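Local coordinates for protein-arginine-phosphatase (Bacillus subtilis subsp. subtilis, PDB 4KK3) that removes phosphate from phosphoarginine residues of proteins, counteracting the arginine kinase McsB and restoring DNA binding by the repressor CtsR, at residues 16-30 against 134-146. Numbering follows the deposited sequence.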
loop_
_atom_site.group_PDB
_atom_site.type_symbol
_atom_site.label_atom_id
_atom_site.label_comp_id
_atom_site.label_asym_id
_atom_site.label_seq_id
_atom_site.Cartn_x
_atom_site.Cartn_y
_atom_site.Cartn_z
HETATM N N MSE A 16 4.548 2.225 -4.128
HETATM C CA MSE A 16 4.103 1.660 -5.404
HETATM C C MSE A 16 2.613 1.372 -5.366
HETATM O O MSE A 16 1.896 1.674 -6.297
HETATM C CB MSE A 16 4.879 0.390 -5.780
HETATM C CG MSE A 16 6.238 0.696 -6.444
HETATM SE SE MSE A 16 7.074 -0.884 -7.266
HETATM C CE MSE A 16 7.546 -1.745 -5.634
ATOM N N ALA A 17 2.136 0.791 -4.275
ATOM C CA ALA A 17 0.704 0.493 -4.182
ATOM C C ALA A 17 -0.173 1.749 -4.253
ATOM O O ALA A 17 -1.197 1.774 -4.944
ATOM C CB ALA A 17 0.409 -0.281 -2.899
ATOM N N GLU A 18 0.223 2.779 -3.518
ATOM C CA GLU A 18 -0.474 4.062 -3.513
ATOM C C GLU A 18 -0.567 4.659 -4.929
ATOM O O GLU A 18 -1.626 5.088 -5.373
ATOM C CB GLU A 18 0.265 5.033 -2.581
ATOM C CG GLU A 18 -0.253 6.473 -2.624
ATOM C CD GLU A 18 0.523 7.429 -1.721
ATOM O OE1 GLU A 18 1.557 7.031 -1.143
ATOM O OE2 GLU A 18 0.104 8.598 -1.603
ATOM N N ALA A 19 0.549 4.682 -5.640
ATOM C CA ALA A 19 0.555 5.309 -6.966
ATOM C C ALA A 19 -0.227 4.476 -7.970
ATOM O O ALA A 19 -0.989 5.030 -8.783
ATOM C CB ALA A 19 1.984 5.524 -7.436
ATOM N N LEU A 20 -0.030 3.158 -7.941
ATOM C CA LEU A 20 -0.794 2.254 -8.800
ATOM C C LEU A 20 -2.301 2.339 -8.508
ATOM O O LEU A 20 -3.122 2.437 -9.433
ATOM C CB LEU A 20 -0.315 0.804 -8.652
ATOM C CG LEU A 20 1.077 0.453 -9.188
ATOM C CD1 LEU A 20 1.493 -0.928 -8.714
ATOM C CD2 LEU A 20 1.051 0.498 -10.710
ATOM N N PHE A 21 -2.672 2.293 -7.228
ATOM C CA PHE A 21 -4.095 2.349 -6.880
ATOM C C PHE A 21 -4.770 3.694 -7.188
ATOM O O PHE A 21 -5.940 3.730 -7.590
ATOM C CB PHE A 21 -4.326 1.956 -5.422
ATOM C CG PHE A 21 -5.769 1.732 -5.093
ATOM C CD1 PHE A 21 -6.465 0.685 -5.681
ATOM C CD2 PHE A 21 -6.426 2.558 -4.202
ATOM C CE1 PHE A 21 -7.815 0.477 -5.386
ATOM C CE2 PHE A 21 -7.774 2.349 -3.904
ATOM C CZ PHE A 21 -8.453 1.312 -4.501
ATOM N N LYS A 22 -4.052 4.794 -6.994
ATOM C CA LYS A 22 -4.613 6.106 -7.325
ATOM C C LYS A 22 -4.978 6.164 -8.803
ATOM O O LYS A 22 -6.033 6.687 -9.171
ATOM C CB LYS A 22 -3.633 7.226 -6.984
ATOM C CG LYS A 22 -3.577 7.583 -5.503
ATOM C CD LYS A 22 -2.408 8.514 -5.234
ATOM C CE LYS A 22 -2.479 9.149 -3.859
ATOM N NZ LYS A 22 -1.264 9.985 -3.606
ATOM N N SER A 23 -4.108 5.608 -9.641
ATOM C CA SER A 23 -4.344 5.583 -11.082
ATOM C C SER A 23 -5.556 4.733 -11.443
ATOM O O SER A 23 -6.433 5.171 -12.193
ATOM C CB SER A 23 -3.114 5.044 -11.812
ATOM O OG SER A 23 -3.327 5.059 -13.214
ATOM N N ILE A 24 -5.580 3.513 -10.907
ATOM C CA ILE A 24 -6.668 2.560 -11.107
ATOM C C ILE A 24 -7.992 3.138 -10.619
ATOM O O ILE A 24 -9.009 3.070 -11.317
ATOM C CB ILE A 24 -6.381 1.243 -10.333
ATOM C CG1 ILE A 24 -5.339 0.402 -11.059
ATOM C CG2 ILE A 24 -7.654 0.429 -10.165
ATOM C CD1 ILE A 24 -4.726 -0.673 -10.172
ATOM N N ALA A 25 -7.966 3.724 -9.421
ATOM C CA ALA A 25 -9.164 4.285 -8.798
ATOM C C ALA A 25 -9.772 5.391 -9.641
ATOM O O ALA A 25 -10.992 5.463 -9.795
ATOM C CB ALA A 25 -8.857 4.804 -7.396
ATOM N N GLU A 26 -8.929 6.259 -10.188
ATOM C CA GLU A 26 -9.461 7.363 -10.981
ATOM C C GLU A 26 -10.054 6.887 -12.309
ATOM O O GLU A 26 -10.990 7.494 -12.824
ATOM C CB GLU A 26 -8.426 8.478 -11.178
ATOM C CG GLU A 26 -7.356 8.199 -12.212
ATOM C CD GLU A 26 -6.446 9.396 -12.431
ATOM O OE1 GLU A 26 -6.642 10.425 -11.749
ATOM O OE2 GLU A 26 -5.536 9.306 -13.285
ATOM N N ARG A 27 -9.532 5.790 -12.852
ATOM C CA ARG A 27 -10.083 5.232 -14.088
ATOM C C ARG A 27 -11.420 4.552 -13.815
ATOM O O ARG A 27 -12.374 4.690 -14.583
ATOM C CB ARG A 27 -9.122 4.221 -14.709
ATOM C CG ARG A 27 -7.729 4.754 -14.991
ATOM C CD ARG A 27 -7.638 5.464 -16.324
ATOM N NE ARG A 27 -6.294 5.356 -16.889
ATOM C CZ ARG A 27 -5.333 6.262 -16.736
ATOM N NH1 ARG A 27 -5.558 7.366 -16.035
ATOM N NH2 ARG A 27 -4.145 6.066 -17.288
ATOM N N GLU A 28 -11.477 3.815 -12.711
ATOM C CA GLU A 28 -12.669 3.079 -12.304
ATOM C C GLU A 28 -13.739 4.035 -11.778
ATOM O O GLU A 28 -14.893 3.653 -11.578
ATOM C CB GLU A 28 -12.295 2.046 -11.233
ATOM C CG GLU A 28 -13.413 1.101 -10.802
ATOM C CD GLU A 28 -13.846 0.147 -11.901
ATOM O OE1 GLU A 28 -13.019 -0.159 -12.788
ATOM O OE2 GLU A 28 -15.016 -0.297 -11.876
ATOM N N GLY A 29 -13.354 5.287 -11.563
ATOM C CA GLY A 29 -14.283 6.285 -11.072
ATOM C C GLY A 29 -14.506 6.153 -9.582
ATOM O O GLY A 29 -15.544 6.558 -9.059
ATOM N N LEU A 30 -13.526 5.574 -8.895
ATOM C CA LEU A 30 -13.609 5.394 -7.452
ATOM C C LEU A 30 -13.397 6.698 -6.707
ATOM O O LEU A 30 -12.480 7.457 -7.012
ATOM C CB LEU A 30 -12.560 4.388 -6.983
ATOM C CG LEU A 30 -12.934 2.915 -7.037
ATOM C CD1 LEU A 30 -11.775 2.086 -6.519
ATOM C CD2 LEU A 30 -14.165 2.687 -6.201
ATOM N N LEU A 134 1.342 -6.328 -7.292
ATOM C CA LEU A 134 0.528 -5.265 -6.723
ATOM C C LEU A 134 -0.592 -4.850 -7.668
ATOM O O LEU A 134 -1.743 -4.684 -7.253
ATOM C CB LEU A 134 1.391 -4.046 -6.396
ATOM C CG LEU A 134 2.226 -4.219 -5.130
ATOM C CD1 LEU A 134 3.130 -3.019 -4.895
ATOM C CD2 LEU A 134 1.262 -4.424 -3.939
ATOM N N GLU A 135 -0.242 -4.666 -8.933
ATOM C CA GLU A 135 -1.230 -4.237 -9.923
ATOM C C GLU A 135 -2.448 -5.161 -9.943
ATOM O O GLU A 135 -3.591 -4.699 -9.897
ATOM C CB GLU A 135 -0.587 -4.138 -11.311
ATOM C CG GLU A 135 -1.476 -3.476 -12.359
ATOM C CD GLU A 135 -0.743 -3.256 -13.670
ATOM O OE1 GLU A 135 0.477 -3.526 -13.722
ATOM O OE2 GLU A 135 -1.383 -2.814 -14.648
ATOM N N GLU A 136 -2.202 -6.464 -10.005
ATOM C CA GLU A 136 -3.276 -7.447 -10.071
ATOM C C GLU A 136 -4.161 -7.399 -8.827
ATOM O O GLU A 136 -5.383 -7.491 -8.917
ATOM C CB GLU A 136 -2.702 -8.853 -10.270
ATOM C CG GLU A 136 -3.750 -9.950 -10.287
ATOM C CD GLU A 136 -3.192 -11.295 -10.707
ATOM O OE1 GLU A 136 -2.774 -11.436 -11.876
ATOM O OE2 GLU A 136 -3.175 -12.211 -9.865
ATOM N N LEU A 137 -3.539 -7.255 -7.660
ATOM C CA LEU A 137 -4.295 -7.163 -6.409
ATOM C C LEU A 137 -5.125 -5.884 -6.339
ATOM O O LEU A 137 -6.275 -5.874 -5.868
ATOM C CB LEU A 137 -3.329 -7.206 -5.233
ATOM C CG LEU A 137 -2.723 -8.589 -4.990
ATOM C CD1 LEU A 137 -1.490 -8.497 -4.101
ATOM C CD2 LEU A 137 -3.763 -9.509 -4.377
ATOM N N LEU A 138 -4.536 -4.799 -6.823
ATOM C CA LEU A 138 -5.143 -3.484 -6.697
ATOM C C LEU A 138 -6.276 -3.292 -7.695
ATOM O O LEU A 138 -7.238 -2.592 -7.397
ATOM C CB LEU A 138 -4.086 -2.388 -6.842
ATOM C CG LEU A 138 -3.067 -2.436 -5.690
ATOM C CD1 LEU A 138 -1.882 -1.526 -6.002
ATOM C CD2 LEU A 138 -3.685 -2.068 -4.351
ATOM N N ARG A 139 -6.169 -3.925 -8.862
ATOM C CA ARG A 139 -7.301 -3.961 -9.789
ATOM C C ARG A 139 -8.502 -4.676 -9.179
ATOM O O ARG A 139 -9.636 -4.211 -9.323
ATOM C CB ARG A 139 -6.920 -4.581 -11.138
ATOM C CG ARG A 139 -5.981 -3.691 -11.936
ATOM C CD ARG A 139 -5.824 -4.140 -13.373
ATOM N NE ARG A 139 -4.871 -3.284 -14.079
ATOM C CZ ARG A 139 -5.168 -2.090 -14.586
ATOM N NH1 ARG A 139 -6.396 -1.597 -14.474
ATOM N NH2 ARG A 139 -4.235 -1.384 -15.207
ATOM N N GLN A 140 -8.252 -5.782 -8.483
ATOM C CA GLN A 140 -9.325 -6.511 -7.807
ATOM C C GLN A 140 -9.894 -5.689 -6.658
ATOM O O GLN A 140 -11.105 -5.677 -6.456
ATOM C CB GLN A 140 -8.852 -7.851 -7.255
ATOM C CG GLN A 140 -8.203 -8.807 -8.227
ATOM C CD GLN A 140 -7.637 -10.031 -7.514
ATOM O OE1 GLN A 140 -8.386 -10.841 -6.955
ATOM N NE2 GLN A 140 -6.310 -10.158 -7.510
ATOM N N LEU A 141 -9.018 -5.028 -5.897
ATOM C CA LEU A 141 -9.449 -4.167 -4.803
ATOM C C LEU A 141 -10.443 -3.121 -5.288
ATOM O O LEU A 141 -11.478 -2.896 -4.666
ATOM C CB LEU A 141 -8.256 -3.492 -4.107
ATOM C CG LEU A 141 -8.556 -2.537 -2.941
ATOM C CD1 LEU A 141 -9.179 -3.289 -1.760
ATOM C CD2 LEU A 141 -7.297 -1.801 -2.473
ATOM N N ALA A 142 -10.117 -2.483 -6.406
ATOM C CA ALA A 142 -10.981 -1.478 -6.992
ATOM C C ALA A 142 -12.379 -2.036 -7.255
ATOM O O ALA A 142 -13.373 -1.435 -6.858
ATOM C CB ALA A 142 -10.365 -0.946 -8.256
ATOM N N LYS A 143 -12.444 -3.199 -7.895
ATOM C CA LYS A 143 -13.722 -3.831 -8.200
ATOM C C LYS A 143 -14.477 -4.164 -6.917
ATOM O O LYS A 143 -15.699 -4.047 -6.863
ATOM C CB LYS A 143 -13.529 -5.099 -9.039
ATOM C CG LYS A 143 -12.728 -4.922 -10.328
ATOM C CD LYS A 143 -13.435 -4.041 -11.345
ATOM C CE LYS A 143 -12.704 -4.067 -12.684
ATOM N NZ LYS A 143 -13.232 -3.065 -13.656
ATOM N N GLN A 144 -13.747 -4.572 -5.884
ATOM C CA GLN A 144 -14.379 -4.928 -4.623
ATOM C C GLN A 144 -14.918 -3.700 -3.907
ATOM O O GLN A 144 -16.009 -3.738 -3.340
ATOM C CB GLN A 144 -13.407 -5.679 -3.718
ATOM C CG GLN A 144 -13.162 -7.106 -4.143
ATOM C CD GLN A 144 -12.013 -7.722 -3.390
ATOM O OE1 GLN A 144 -11.394 -7.074 -2.544
ATOM N NE2 GLN A 144 -11.715 -8.982 -3.691
ATOM N N LEU A 145 -14.165 -2.606 -3.948
ATOM C CA LEU A 145 -14.581 -1.384 -3.260
ATOM C C LEU A 145 -15.914 -0.833 -3.779
ATOM O O LEU A 145 -16.591 -0.079 -3.082
ATOM C CB LEU A 145 -13.487 -0.320 -3.315
ATOM C CG LEU A 145 -12.294 -0.580 -2.390
ATOM C CD1 LEU A 145 -11.201 0.415 -2.659
ATOM C CD2 LEU A 145 -12.723 -0.512 -0.932
ATOM N N LYS A 146 -16.286 -1.229 -4.993
ATOM C CA LYS A 146 -17.594 -0.883 -5.554
ATOM C C LYS A 146 -18.741 -1.517 -4.763
ATOM O O LYS A 146 -19.880 -1.059 -4.838
ATOM C CB LYS A 146 -17.683 -1.324 -7.016
ATOM C CG LYS A 146 -16.529 -0.856 -7.881
ATOM C CD LYS A 146 -16.442 0.655 -7.904
ATOM C CE LYS A 146 -17.433 1.272 -8.878
ATOM N NZ LYS A 146 -17.004 1.099 -10.295
#
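The Phe21 ring carries Leu141 over one face, where CD2 of Leu141 makes a CH-pi contact 4.1 Å from the centroid of the Phe21 ring and 24° off its normal. At the rim, close to the ring plane, lie Leu138 O and Ala142 N, the two ends of a backbone hydrogen bond in helix 124-145, and CD1 of Leu145, 3.4 Å from Phe21 CZ. With CG anti to the backbone N (chi1 -168°), the ring reaches into the hole formed by Leu138, Leu141, Ala142 and Leu145. A second flat group at the interface, the Arg139 guanidinium, has Ile24 CG1 off-centre over one face, while at its edge NH2 gives an in-plane hydrogen bond to the anti lone pair of Glu135 OE2. This salt bridge probably helps fix the guanidinium beside Ile24.

Ile24 is a second knob, its two branches dividing the work: CD1 meets Arg139 CG at 3.7 Å, and CG2 presses on Ala142 CB at 3.6 Å. In the reverse direction Leu138 enters between Ala17, Leu20, Phe21 and Ile24, its CD1 3.5 Å from Ala17 O. Farther toward the C-terminal ends, Leu30 lays CD1 against Ala142 and CD2 against the aliphatic part of Lys146.

Beyond this apolar seam, Glu28 forms a salt-bridge network with two lysines. Its OE1 accepts from Lys143 NZ at 3.0 Å on the syn side, well out of the carboxylate plane, and its OE2 from Lys146 NZ at 2.9 Å on the anti side, the less certain arm because Lys146 is poorly ordered.

Knobs-into-holes interlocking, with segments 16-28 and 134-145 crossing at -42°, thus joins helix 13-28, which follows the phosphate-binding loop, to the C-terminal helix 124-145, in the parallel-sheet alpha/beta fold of low molecular weight protein-tyrosine phosphatases.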